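Local coordinates for putative membrane anchored protein (PDB 3LSO), which is of unknown function but, as a putative membrane-anchored protein built from beta-sandwich domains, is probably held at the corynebacterial cell envelope, at residues Leu195-Pro200 and Ile262-Ile267; Glu201-Lys206 and Ile282-Glu287; Asp208-Ala213 and Lys247-Ile252; Gln228-His233 and Ala460-Lys465. All blocks are in the same frame, centred on the assembly; numbering follows the deposited sequence.

Contact 1. Residues Leu195-Pro200 and Ile262-Ile267; sequences LTITAP and ITARFI
Leu-195 and Ile-197 lean across the interior of a beta sandwich onto Ile-262, Ala-264 and Phe-266, a worked example of two sheets joined by apolar packing, mostly of aliphatic side chains. The axes of strands 196-198 and 262-267 come within 7.8 Å of each other and run at 132°, a spacing too wide for backbone pairing. The tight part centres on the methyl of Ala-264, which is caught between two longer side chains. From one side Ile-197 CD1 reaches Ala-264 CB at 3.6 Å; from the other Leu-195 CD2 meets the same CB at 3.8 Å. Ile-197 has CG1 anti to the carbonyl carbon and an extended chi2 (-164°), so that CD1 is the leading atom, and it also touches Ile-262 CG2 at 4.2 Å. Leu-195 divides its methyls: while CD2 lies on Ala-264, CD1 packs 3.9 Å from Phe-266 CB, the two side chains crossing at about a right angle. Phe-266 offers its beta carbon and backbone N, while its ring leads off elsewhere. The outer side of the short strand is quite different. Thr-196 points away from the partner strand, and both it and Thr-198 are exposed. On the far side of strand 262-267, Thr-263 OG1 is hydrogen-bonded to Glu-279 and Arg-265 forms a salt bridge with Asp-277. In the fold, strand 196-198 is an outermost strand beside 208-214, whereas strand 258-267 runs in the opposing sheet between 226-231 and 278-285.

Contact 2. Residues Glu201-Lys206 and Ile282-Glu287; sequences ESASIK and IPVVTE
A short parallel edge pairing, of the kind made in immunoglobulin-like sandwiches when the first strand crosses to the second sheet and joins the last strand, links residues 203-204 to strand 278-285. The backbone does most of the work. Ala-203 grips the partner on both sides of Val-284: its N donates to Pro-283 O at 3.2 Å, and its O accepts from Val-285 N at 2.9 Å. The second bond lies nearly along the C=O axis and is almost straight at the hydrogen (167°). Further on, Ile-205 N to Val-285 O is a weak bond of 3.4 Å, bent to 141°, as the ladder frays toward its end. Side chains add a modest apolar component. Ala-203 and Val-284 share one face of the sheet, with Ala-203 CB 4.3 Å from Val-284 CG2. Ile-205 holds CG1 in the crowded position between backbone N and carbonyl carbon (chi1 69°), which sets CG2 beside the backbone N and 3.9 Å from Val-284 CG1; the two side chains cross obliquely. Ser-204 and Val-285 occupy the other face. Strand 203-204 is outermost in its sheet, next to 278-285 and then 258-267; Ala-203 and Ile-282 look inward to strand 208-214, while Pro-283 and Val-285 pack on Ile-426 of strand 425-435.

Contact 3. Residues Asp208-Ala213 and Lys247-Ile252; sequences DVQITA and KASTSI
Gln-210, Thr-212, Ser-249 and Ser-251 line the outer face of the antiparallel pair 208-213 and 247-252; Val-209, Ile-211, Ala-213 and Ala-248 line the inner one. On the polar face Thr-212 and Ser-249 form a non-hydrogen-bonded pair; both hold their hydroxyls anti to the carbonyl carbon, bringing Thr-212 OG1 within 2.7 Å of Ser-249 OG in a hydrogen bond. At the edge of the pair Thr-212 CG2 lies 3.8 Å from Lys-247 CD, the two side chains crossing obliquely. Ser-251 OG, anti to its backbone N (chi1 -176°), donates to Asp-208 OD1 at 2.8 Å from above the carboxylate plane. On the other face Ile-252 has CG1 in the crowded position (chi1 56°), and its CD1 reaches Ile-211 CG1 at 3.9 Å, these side chains also crossing obliquely. Between the two rows runs the ladder: Ile-211 N to Thr-250 O is 2.7 Å and nearly along the C=O axis; at the Val-209 and Ile-252 end it loosens, Val-209 N to Ile-252 O being weak. Phe-229 of the opposing sheet rests against Ile-211, Ala-213 and Thr-250. Such two-faced pairs are the rule in beta sandwiches; the order 196-198, 208-214, 247-253 matches the A-B-E sheet of the immunoglobulin-like fold.

Contact 4. Residues Gln228-His233 and Ala460-Lys465; sequences QFFVNH and ALPERK
The rings of Phe-230 and His-233 each receive one part of Leu-461 on a face. Leu-461 CD2 stands over Phe-230, 3.8 Å from the ring centroid, in a CH-pi contact shifted toward the rim; Leu-461 CG makes the equivalent contact with His-233. Both rings belong to a tight beta hairpin of the immunoglobulin-like sandwich: strand 226-231 turns through Asn-232 and His-233, whose positive phi values resemble those of a type I' turn, into strand 234-241. Residues 460-465, in contrast, form an irregular tail segment far along the chain that lies against this hairpin. The shape of Leu-461 accounts for the double grip: CG itself, anti to the carbonyl carbon, lies on the imidazole, CD2 bends onto Phe-230, its closest approach being 3.6 Å to CD1 of that ring, and with chi2 at 177° the leucine's own CD1 runs on toward Thr-263. His-233 crosses the leucine at about a right angle, whereas Phe-230 and Pro-462 reach toward each other tip to tip, with Phe-230 CE1 and Pro-462 CG 4.2 Å apart. The imidazole is fixed at both nitrogens, ND1 to Pro-459 O and NE2 to Glu-279 OE2, an arrangement that would probably favour its charged form. Against the face so held, the closest touch is Leu-461 CG to His-233 CD2, at 3.6 Å.

All four contacts hold one immunoglobulin-like sandwich, each in a different way. Contact 1 is the buried one, bridging the two sheets by hydrophobic packing; contacts 2 and 3 are partly buried and stay within a sheet, so backbone hydrogen bonds dominate, sparse and parallel at the edge in contact 2, longer and antiparallel in contact 3. Contact 4 lies at the surface and relies on CH-pi packing of a distant tail. Contacts 1, 2 and 4 share the five-stranded sheet, while strand 196-198 of contact 1 pairs with 208-214 of contact 3. Ile-282 CD1 joins contact 2 to both, touching Ile-262 CG1 and Ile-211 CD1.

Contact 1. Residues Leu195-Pro200 and Ile262-Ile267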
loop_
_atom_site.group_PDB
_atom_site.type_symbol
_atom_site.label_atom_id
_atom_site.label_comp_id
_atom_site.label_asym_id
_atom_site.label_seq_id
_atom_site.Cartn_x
_atom_site.Cartn_y
_atom_site.Cartn_z
ATOM N N LEU B 195 5.579 -9.243 -0.160
ATOM C CA LEU B 195 4.659 -9.878 0.756
ATOM C C LEU B 195 3.768 -8.849 1.383
ATOM O O LEU B 195 4.224 -7.766 1.734
ATOM C CB LEU B 195 5.408 -10.584 1.869
ATOM C CG LEU B 195 6.068 -11.924 1.559
ATOM C CD1 LEU B 195 7.214 -11.720 0.589
ATOM C CD2 LEU B 195 6.575 -12.572 2.840
ATOM N N THR B 196 2.496 -9.198 1.530
ATOM C CA THR B 196 1.530 -8.361 2.232
ATOM C C THR B 196 1.039 -9.142 3.448
ATOM O O THR B 196 0.951 -10.374 3.424
ATOM C CB THR B 196 0.350 -7.969 1.325
ATOM O OG1 THR B 196 -0.476 -9.115 1.087
ATOM C CG2 THR B 196 0.849 -7.412 -0.025
ATOM N N ILE B 197 0.731 -8.422 4.518
ATOM C CA ILE B 197 0.439 -9.051 5.798
ATOM C C ILE B 197 -1.006 -8.822 6.209
ATOM O O ILE B 197 -1.568 -7.750 5.980
ATOM C CB ILE B 197 1.372 -8.523 6.888
ATOM C CG1 ILE B 197 2.811 -8.931 6.590
ATOM C CG2 ILE B 197 0.956 -9.040 8.250
ATOM C CD1 ILE B 197 3.742 -8.790 7.766
ATOM N N THR B 198 -1.611 -9.833 6.812
ATOM C CA THR B 198 -2.968 -9.693 7.310
ATOM C C THR B 198 -2.967 -9.907 8.802
ATOM O O THR B 198 -2.559 -10.962 9.303
ATOM C CB THR B 198 -3.949 -10.645 6.603
ATOM O OG1 THR B 198 -3.960 -10.323 5.210
ATOM C CG2 THR B 198 -5.368 -10.493 7.171
ATOM N N ALA B 199 -3.415 -8.884 9.507
ATOM C CA ALA B 199 -3.402 -8.884 10.956
ATOM C C ALA B 199 -4.610 -8.112 11.426
ATOM O O ALA B 199 -5.069 -7.220 10.726
ATOM C CB ALA B 199 -2.144 -8.228 11.439
ATOM N N PRO B 200 -5.144 -8.451 12.608
ATOM C CA PRO B 200 -6.312 -7.712 13.064
ATOM C C PRO B 200 -5.964 -6.243 13.199
ATOM O O PRO B 200 -4.782 -5.888 13.231
ATOM C CB PRO B 200 -6.593 -8.320 14.443
ATOM C CG PRO B 200 -5.976 -9.658 14.400
ATOM C CD PRO B 200 -4.738 -9.474 13.585
ATOM N N ILE B 262 5.121 -6.376 13.062
ATOM C CA ILE B 262 5.134 -7.697 12.480
ATOM C C ILE B 262 5.852 -7.604 11.154
ATOM O O ILE B 262 5.591 -6.695 10.342
ATOM C CB ILE B 262 3.713 -8.236 12.267
ATOM C CG1 ILE B 262 2.860 -8.040 13.529
ATOM C CG2 ILE B 262 3.738 -9.698 11.852
ATOM C CD1 ILE B 262 3.432 -8.706 14.793
ATOM N N THR B 263 6.779 -8.539 10.948
ATOM C CA THR B 263 7.528 -8.602 9.708
ATOM C C THR B 263 7.396 -10.001 9.149
ATOM O O THR B 263 7.445 -10.986 9.910
ATOM C CB THR B 263 8.992 -8.212 9.925
ATOM O OG1 THR B 263 9.042 -6.917 10.551
ATOM C CG2 THR B 263 9.723 -8.142 8.595
ATOM N N ALA B 264 7.171 -10.082 7.837
ATOM C CA ALA B 264 7.100 -11.353 7.119
ATOM C C ALA B 264 8.212 -11.359 6.098
ATOM O O ALA B 264 8.429 -10.350 5.396
ATOM C CB ALA B 264 5.763 -11.511 6.425
ATOM N N ARG B 265 8.912 -12.491 6.021
ATOM C CA ARG B 265 10.086 -12.629 5.170
ATOM C C ARG B 265 10.009 -13.944 4.420
ATOM O O ARG B 265 9.830 -15.001 5.027
ATOM C CB ARG B 265 11.357 -12.582 6.013
ATOM C CG ARG B 265 12.582 -13.076 5.276
ATOM C CD ARG B 265 13.874 -12.707 5.967
ATOM N NE ARG B 265 14.132 -11.280 5.854
ATOM C CZ ARG B 265 15.102 -10.643 6.498
ATOM N NH1 ARG B 265 15.924 -11.312 7.293
ATOM N NH2 ARG B 265 15.253 -9.334 6.347
ATOM N N PHE B 266 10.141 -13.873 3.098
ATOM C CA PHE B 266 10.123 -15.071 2.250
ATOM C C PHE B 266 11.479 -15.791 2.238
ATOM O O PHE B 266 12.523 -15.172 2.020
ATOM C CB PHE B 266 9.652 -14.734 0.827
ATOM C CG PHE B 266 9.385 -15.937 -0.031
ATOM C CD1 PHE B 266 8.295 -16.766 0.222
ATOM C CD2 PHE B 266 10.217 -16.240 -1.111
ATOM C CE1 PHE B 266 8.038 -17.891 -0.583
ATOM C CE2 PHE B 266 9.968 -17.359 -1.928
ATOM C CZ PHE B 266 8.875 -18.185 -1.664
ATOM N N ILE B 267 11.432 -17.096 2.514
ATOM C CA ILE B 267 12.584 -17.999 2.404
ATOM C C ILE B 267 12.410 -18.861 1.163
ATOM O O ILE B 267 11.335 -19.406 0.922
ATOM C CB ILE B 267 12.750 -18.918 3.657
ATOM C CG1 ILE B 267 13.038 -18.097 4.928
ATOM C CG2 ILE B 267 13.844 -19.971 3.436
ATOM C CD1 ILE B 267 14.409 -17.360 4.947
#

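Contact 2. Residues Glu201-Lys206 and Ile282-Glu287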
loop_
_atom_site.group_PDB
_atom_site.type_symbol
_atom_site.label_atom_id
_atom_site.label_comp_id
_atom_site.label_asym_id
_atom_site.label_seq_id
_atom_site.Cartn_x
_atom_site.Cartn_y
_atom_site.Cartn_z
ATOM N N GLU B 201 -6.986 -5.400 13.268
ATOM C CA GLU B 201 -6.799 -3.958 13.429
ATOM C C GLU B 201 -6.174 -3.623 14.817
ATOM O O GLU B 201 -5.421 -2.654 14.957
ATOM C CB GLU B 201 -8.141 -3.247 13.185
ATOM C CG GLU B 201 -8.044 -1.854 12.557
ATOM C CD GLU B 201 -8.794 -0.773 13.390
ATOM O OE1 GLU B 201 -9.886 -0.331 12.953
ATOM O OE2 GLU B 201 -8.295 -0.380 14.491
ATOM N N SER B 202 -6.487 -4.457 15.815
ATOM C CA SER B 202 -5.989 -4.367 17.202
ATOM C C SER B 202 -6.107 -5.730 17.860
ATOM O O SER B 202 -6.881 -6.576 17.410
ATOM C CB SER B 202 -6.833 -3.415 18.040
ATOM O OG SER B 202 -7.161 -2.256 17.308
ATOM N N ALA B 203 -5.368 -5.936 18.948
ATOM C CA ALA B 203 -5.509 -7.170 19.725
ATOM C C ALA B 203 -5.258 -6.950 21.215
ATOM O O ALA B 203 -4.780 -5.884 21.630
ATOM C CB ALA B 203 -4.602 -8.252 19.178
ATOM N N SER B 204 -5.597 -7.955 22.015
ATOM C CA SER B 204 -5.352 -7.911 23.441
ATOM C C SER B 204 -4.298 -8.937 23.792
ATOM O O SER B 204 -4.105 -9.915 23.067
ATOM C CB SER B 204 -6.632 -8.231 24.207
ATOM O OG SER B 204 -7.657 -7.313 23.897
ATOM N N ILE B 205 -3.626 -8.731 24.918
ATOM C CA ILE B 205 -2.667 -9.700 25.411
ATOM C C ILE B 205 -3.356 -10.993 25.826
ATOM O O ILE B 205 -4.568 -11.043 26.009
ATOM C CB ILE B 205 -1.843 -9.121 26.556
ATOM C CG1 ILE B 205 -2.707 -8.910 27.795
ATOM C CG2 ILE B 205 -1.221 -7.797 26.133
ATOM C CD1 ILE B 205 -1.991 -8.172 28.893
ATOM N N LYS B 206 -2.561 -12.045 25.938
ATOM C CA LYS B 206 -3.019 -13.378 26.349
ATOM C C LYS B 206 -4.161 -13.980 25.520
ATOM O O LYS B 206 -4.810 -14.927 25.947
ATOM C CB LYS B 206 -3.301 -13.436 27.851
ATOM C CG LYS B 206 -2.037 -13.405 28.709
ATOM C CD LYS B 206 -2.373 -13.616 30.185
ATOM C CE LYS B 206 -1.203 -13.268 31.106
ATOM N NZ LYS B 206 -1.566 -13.515 32.537
ATOM N N ILE B 282 0.743 -3.669 14.649
ATOM C CA ILE B 282 -0.488 -3.957 15.375
ATOM C C ILE B 282 -0.466 -3.329 16.747
ATOM O O ILE B 282 0.413 -3.630 17.546
ATOM C CB ILE B 282 -0.662 -5.424 15.672
ATOM C CG1 ILE B 282 -0.699 -6.252 14.401
ATOM C CG2 ILE B 282 -1.985 -5.652 16.425
ATOM C CD1 ILE B 282 -0.663 -7.770 14.711
ATOM N N PRO B 283 -1.460 -2.492 17.051
ATOM C CA PRO B 283 -1.515 -1.980 18.384
ATOM C C PRO B 283 -2.082 -3.049 19.284
ATOM O O PRO B 283 -3.182 -3.542 19.032
ATOM C CB PRO B 283 -2.520 -0.830 18.274
ATOM C CG PRO B 283 -2.838 -0.709 16.835
ATOM C CD PRO B 283 -2.597 -2.023 16.256
ATOM N N VAL B 284 -1.349 -3.410 20.325
ATOM C CA VAL B 284 -1.854 -4.372 21.270
ATOM C C VAL B 284 -2.158 -3.691 22.594
ATOM O O VAL B 284 -1.326 -2.996 23.148
ATOM C CB VAL B 284 -0.889 -5.521 21.414
ATOM C CG1 VAL B 284 -1.282 -6.414 22.535
ATOM C CG2 VAL B 284 -0.892 -6.303 20.147
ATOM N N VAL B 285 -3.371 -3.876 23.084
ATOM C CA VAL B 285 -3.838 -3.192 24.280
ATOM C C VAL B 285 -4.057 -4.229 25.393
ATOM O O VAL B 285 -4.210 -5.423 25.098
ATOM C CB VAL B 285 -5.161 -2.448 23.972
ATOM C CG1 VAL B 285 -4.911 -1.244 23.086
ATOM C CG2 VAL B 285 -6.149 -3.382 23.292
ATOM N N THR B 286 -4.093 -3.786 26.654
ATOM C CA THR B 286 -4.312 -4.699 27.796
ATOM C C THR B 286 -5.674 -5.419 27.759
ATOM O O THR B 286 -5.749 -6.631 27.537
ATOM C CB THR B 286 -4.157 -3.952 29.125
ATOM O OG1 THR B 286 -2.871 -3.324 29.145
ATOM C CG2 THR B 286 -4.291 -4.912 30.318
ATOM N N GLU B 287 -6.740 -4.659 27.987
ATOM C CA GLU B 287 -8.110 -5.147 27.853
ATOM C C GLU B 287 -8.830 -4.123 26.964
ATOM O O GLU B 287 -8.533 -2.909 27.001
ATOM C CB GLU B 287 -8.769 -5.235 29.255
ATOM C CG GLU B 287 -10.054 -6.100 29.421
ATOM C CD GLU B 287 -10.805 -5.828 30.762
ATOM O OE1 GLU B 287 -10.192 -5.308 31.742
ATOM O OE2 GLU B 287 -12.027 -6.130 30.828
#

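Contact 3. Residues Asp208-Ala213 and Lys247-Ile252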
loop_
_atom_site.group_PDB
_atom_site.type_symbol
_atom_site.label_atom_id
_atom_site.label_comp_id
_atom_site.label_asym_id
_atom_site.label_seq_id
_atom_site.Cartn_x
_atom_site.Cartn_y
_atom_site.Cartn_z
ATOM N N ASP B 208 -5.060 -15.482 21.332
ATOM C CA ASP B 208 -4.478 -15.904 20.067
ATOM C C ASP B 208 -4.690 -14.858 19.000
ATOM O O ASP B 208 -5.757 -14.263 18.906
ATOM C CB ASP B 208 -5.090 -17.219 19.612
ATOM C CG ASP B 208 -4.338 -18.418 20.138
ATOM O OD1 ASP B 208 -3.183 -18.629 19.686
ATOM O OD2 ASP B 208 -4.909 -19.148 20.986
ATOM N N VAL B 209 -3.663 -14.621 18.203
ATOM C CA VAL B 209 -3.735 -13.615 17.155
ATOM C C VAL B 209 -3.240 -14.210 15.856
ATOM O O VAL B 209 -2.056 -14.534 15.725
ATOM C CB VAL B 209 -2.893 -12.375 17.499
ATOM C CG1 VAL B 209 -2.908 -11.373 16.341
ATOM C CG2 VAL B 209 -3.385 -11.748 18.795
ATOM N N GLN B 210 -4.156 -14.358 14.905
ATOM C CA GLN B 210 -3.822 -14.933 13.610
ATOM C C GLN B 210 -3.111 -13.909 12.737
ATOM O O GLN B 210 -3.543 -12.770 12.627
ATOM C CB GLN B 210 -5.067 -15.491 12.913
ATOM C CG GLN B 210 -4.727 -16.384 11.716
ATOM C CD GLN B 210 -5.832 -17.360 11.338
ATOM O OE1 GLN B 210 -6.538 -17.895 12.201
ATOM N NE2 GLN B 210 -5.973 -17.612 10.043
ATOM N N ILE B 211 -2.003 -14.319 12.139
ATOM C CA ILE B 211 -1.247 -13.473 11.235
ATOM C C ILE B 211 -1.051 -14.234 9.941
ATOM O O ILE B 211 -0.689 -15.411 9.962
ATOM C CB ILE B 211 0.148 -13.134 11.802
ATOM C CG1 ILE B 211 0.055 -12.392 13.124
ATOM C CG2 ILE B 211 0.917 -12.273 10.830
ATOM C CD1 ILE B 211 -0.769 -11.171 13.069
ATOM N N THR B 212 -1.254 -13.554 8.820
ATOM C CA THR B 212 -1.211 -14.191 7.505
ATOM C C THR B 212 -0.413 -13.375 6.481
ATOM O O THR B 212 -0.670 -12.182 6.282
ATOM C CB THR B 212 -2.645 -14.463 7.029
ATOM O OG1 THR B 212 -3.152 -15.586 7.754
ATOM C CG2 THR B 212 -2.714 -14.755 5.543
ATOM N N ALA B 213 0.569 -14.014 5.853
ATOM C CA ALA B 213 1.351 -13.388 4.782
ATOM C C ALA B 213 0.902 -13.919 3.419
ATOM O O ALA B 213 0.973 -15.124 3.182
ATOM C CB ALA B 213 2.840 -13.658 4.990
ATOM N N LYS B 247 -0.934 -18.606 0.894
ATOM C CA LYS B 247 -0.795 -17.884 2.131
ATOM C C LYS B 247 0.098 -18.685 3.065
ATOM O O LYS B 247 0.266 -19.898 2.885
ATOM C CB LYS B 247 -2.178 -17.651 2.743
ATOM C CG LYS B 247 -3.174 -16.979 1.779
ATOM C CD LYS B 247 -4.329 -16.278 2.504
ATOM C CE LYS B 247 -5.105 -15.367 1.564
ATOM N NZ LYS B 247 -5.697 -16.130 0.425
ATOM N N ALA B 248 0.700 -17.995 4.032
ATOM C CA ALA B 248 1.390 -18.635 5.146
ATOM C C ALA B 248 0.820 -18.014 6.399
ATOM O O ALA B 248 0.579 -16.814 6.433
ATOM C CB ALA B 248 2.885 -18.394 5.071
ATOM N N SER B 249 0.598 -18.822 7.425
ATOM C CA SER B 249 -0.073 -18.320 8.613
ATOM C C SER B 249 0.576 -18.758 9.891
ATOM O O SER B 249 1.076 -19.876 10.006
ATOM C CB SER B 249 -1.525 -18.764 8.650
ATOM O OG SER B 249 -2.249 -18.177 7.596
ATOM N N THR B 250 0.541 -17.860 10.867
ATOM C CA THR B 250 0.914 -18.198 12.227
ATOM C C THR B 250 -0.065 -17.568 13.193
ATOM O O THR B 250 -0.826 -16.679 12.832
ATOM C CB THR B 250 2.377 -17.820 12.535
ATOM O OG1 THR B 250 2.791 -18.479 13.727
ATOM C CG2 THR B 250 2.556 -16.335 12.683
ATOM N N SER B 251 -0.064 -18.063 14.414
ATOM C CA SER B 251 -0.913 -17.558 15.466
ATOM C C SER B 251 0.075 -17.188 16.537
ATOM O O SER B 251 1.033 -17.929 16.764
ATOM C CB SER B 251 -1.844 -18.680 15.948
ATOM O OG SER B 251 -2.769 -18.236 16.930
ATOM N N ILE B 252 -0.125 -16.041 17.180
ATOM C CA ILE B 252 0.786 -15.612 18.254
ATOM C C ILE B 252 0.084 -15.049 19.487
ATOM O O ILE B 252 -1.011 -14.497 19.391
ATOM C CB ILE B 252 1.797 -14.593 17.754
ATOM C CG1 ILE B 252 1.096 -13.402 17.125
ATOM C CG2 ILE B 252 2.739 -15.226 16.727
ATOM C CD1 ILE B 252 2.081 -12.479 16.476
#

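Contact 4. Residues Gln228-His233 and Ala460-Lys465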
loop_
_atom_site.group_PDB
_atom_site.type_symbol
_atom_site.label_atom_id
_atom_site.label_comp_id
_atom_site.label_asym_id
_atom_site.label_seq_id
_atom_site.Cartn_x
_atom_site.Cartn_y
_atom_site.Cartn_z
ATOM N N GLN B 228 9.233 -16.636 7.221
ATOM C CA GLN B 228 9.654 -16.379 8.581
ATOM C C GLN B 228 8.989 -15.120 9.095
ATOM O O GLN B 228 9.129 -14.046 8.502
ATOM C CB GLN B 228 11.159 -16.207 8.680
ATOM C CG GLN B 228 11.613 -15.952 10.109
ATOM C CD GLN B 228 11.324 -17.133 11.033
ATOM O OE1 GLN B 228 10.343 -17.133 11.786
ATOM N NE2 GLN B 228 12.168 -18.162 10.956
ATOM N N PHE B 229 8.256 -15.248 10.193
ATOM C CA PHE B 229 7.622 -14.090 10.798
ATOM C C PHE B 229 8.531 -13.506 11.856
ATOM O O PHE B 229 9.402 -14.200 12.394
ATOM C CB PHE B 229 6.272 -14.466 11.399
ATOM C CG PHE B 229 5.224 -14.761 10.368
ATOM C CD1 PHE B 229 4.992 -16.050 9.951
ATOM C CD2 PHE B 229 4.486 -13.740 9.802
ATOM C CE1 PHE B 229 4.028 -16.314 9.006
ATOM C CE2 PHE B 229 3.531 -14.000 8.871
ATOM C CZ PHE B 229 3.302 -15.294 8.467
ATOM N N PHE B 230 8.342 -12.225 12.134
ATOM C CA PHE B 230 9.079 -11.573 13.189
ATOM C C PHE B 230 8.131 -10.711 13.983
ATOM O O PHE B 230 7.218 -10.085 13.427
ATOM C CB PHE B 230 10.157 -10.676 12.615
ATOM C CG PHE B 230 11.246 -11.401 11.908
ATOM C CD1 PHE B 230 12.458 -11.632 12.535
ATOM C CD2 PHE B 230 11.088 -11.806 10.591
ATOM C CE1 PHE B 230 13.497 -12.277 11.867
ATOM C CE2 PHE B 230 12.127 -12.468 9.917
ATOM C CZ PHE B 230 13.330 -12.702 10.564
ATOM N N VAL B 231 8.354 -10.675 15.286
ATOM C CA VAL B 231 7.649 -9.757 16.151
ATOM C C VAL B 231 8.742 -8.874 16.703
ATOM O O VAL B 231 9.774 -9.375 17.156
ATOM C CB VAL B 231 6.895 -10.474 17.290
ATOM C CG1 VAL B 231 6.269 -9.462 18.198
ATOM C CG2 VAL B 231 5.815 -11.360 16.738
ATOM N N ASN B 232 8.530 -7.567 16.622
ATOM C CA ASN B 232 9.525 -6.610 17.051
ATOM C C ASN B 232 10.938 -7.010 16.680
ATOM O O ASN B 232 11.854 -7.009 17.510
ATOM C CB ASN B 232 9.370 -6.308 18.538
ATOM C CG ASN B 232 8.274 -5.269 18.815
ATOM O OD1 ASN B 232 7.477 -4.901 17.941
ATOM N ND2 ASN B 232 8.244 -4.787 20.033
ATOM N N HIS B 233 11.077 -7.356 15.402
ATOM C CA HIS B 233 12.346 -7.715 14.741
ATOM C C HIS B 233 13.099 -8.945 15.271
ATOM O O HIS B 233 14.320 -9.089 15.070
ATOM C CB HIS B 233 13.268 -6.494 14.587
ATOM C CG HIS B 233 12.756 -5.470 13.613
ATOM N ND1 HIS B 233 13.374 -4.251 13.418
ATOM C CD2 HIS B 233 11.675 -5.478 12.795
ATOM C CE1 HIS B 233 12.708 -3.561 12.511
ATOM N NE2 HIS B 233 11.674 -4.285 12.118
ATOM N N ALA B 460 17.820 -4.354 14.840
ATOM C CA ALA B 460 17.655 -4.441 13.405
ATOM C C ALA B 460 17.281 -5.869 13.069
ATOM O O ALA B 460 17.739 -6.813 13.718
ATOM C CB ALA B 460 18.935 -4.046 12.686
ATOM N N LEU B 461 16.431 -6.018 12.065
ATOM C CA LEU B 461 16.279 -7.296 11.400
ATOM C C LEU B 461 17.629 -7.783 10.879
ATOM O O LEU B 461 18.381 -6.999 10.298
ATOM C CB LEU B 461 15.349 -7.155 10.208
ATOM C CG LEU B 461 13.854 -7.146 10.411
ATOM C CD1 LEU B 461 13.230 -6.925 9.051
ATOM C CD2 LEU B 461 13.401 -8.461 11.009
ATOM N N PRO B 462 17.935 -9.079 11.081
ATOM C CA PRO B 462 19.084 -9.716 10.417
ATOM C C PRO B 462 19.064 -9.519 8.901
ATOM O O PRO B 462 18.033 -9.739 8.261
ATOM C CB PRO B 462 18.912 -11.210 10.751
ATOM C CG PRO B 462 17.566 -11.330 11.474
ATOM C CD PRO B 462 17.299 -9.981 12.056
ATOM N N GLU B 463 20.203 -9.104 8.348
ATOM C CA GLU B 463 20.358 -8.871 6.909
ATOM C C GLU B 463 19.745 -10.024 6.112
ATOM O O GLU B 463 19.874 -11.186 6.500
ATOM C CB GLU B 463 21.857 -8.681 6.548
ATOM N N ARG B 464 19.048 -9.706 5.023
ATOM C CA ARG B 464 18.540 -10.755 4.129
ATOM C C ARG B 464 19.654 -11.337 3.234
ATOM O O ARG B 464 20.656 -10.670 2.980
ATOM C CB ARG B 464 17.340 -10.259 3.314
ATOM C CG ARG B 464 17.399 -8.811 2.859
ATOM C CD ARG B 464 16.017 -8.347 2.415
ATOM N NE ARG B 464 15.488 -9.130 1.296
ATOM C CZ ARG B 464 15.614 -8.800 0.013
ATOM N NH1 ARG B 464 16.250 -7.693 -0.341
ATOM N NH2 ARG B 464 15.103 -9.579 -0.924
ATOM N N LYS B 465 19.483 -12.583 2.790
ATOM C CA LYS B 465 20.473 -13.250 1.934
ATOM C C LYS B 465 19.987 -13.360 0.482
ATOM O O LYS B 465 18.909 -13.908 0.228
ATOM C CB LYS B 465 20.839 -14.628 2.501
#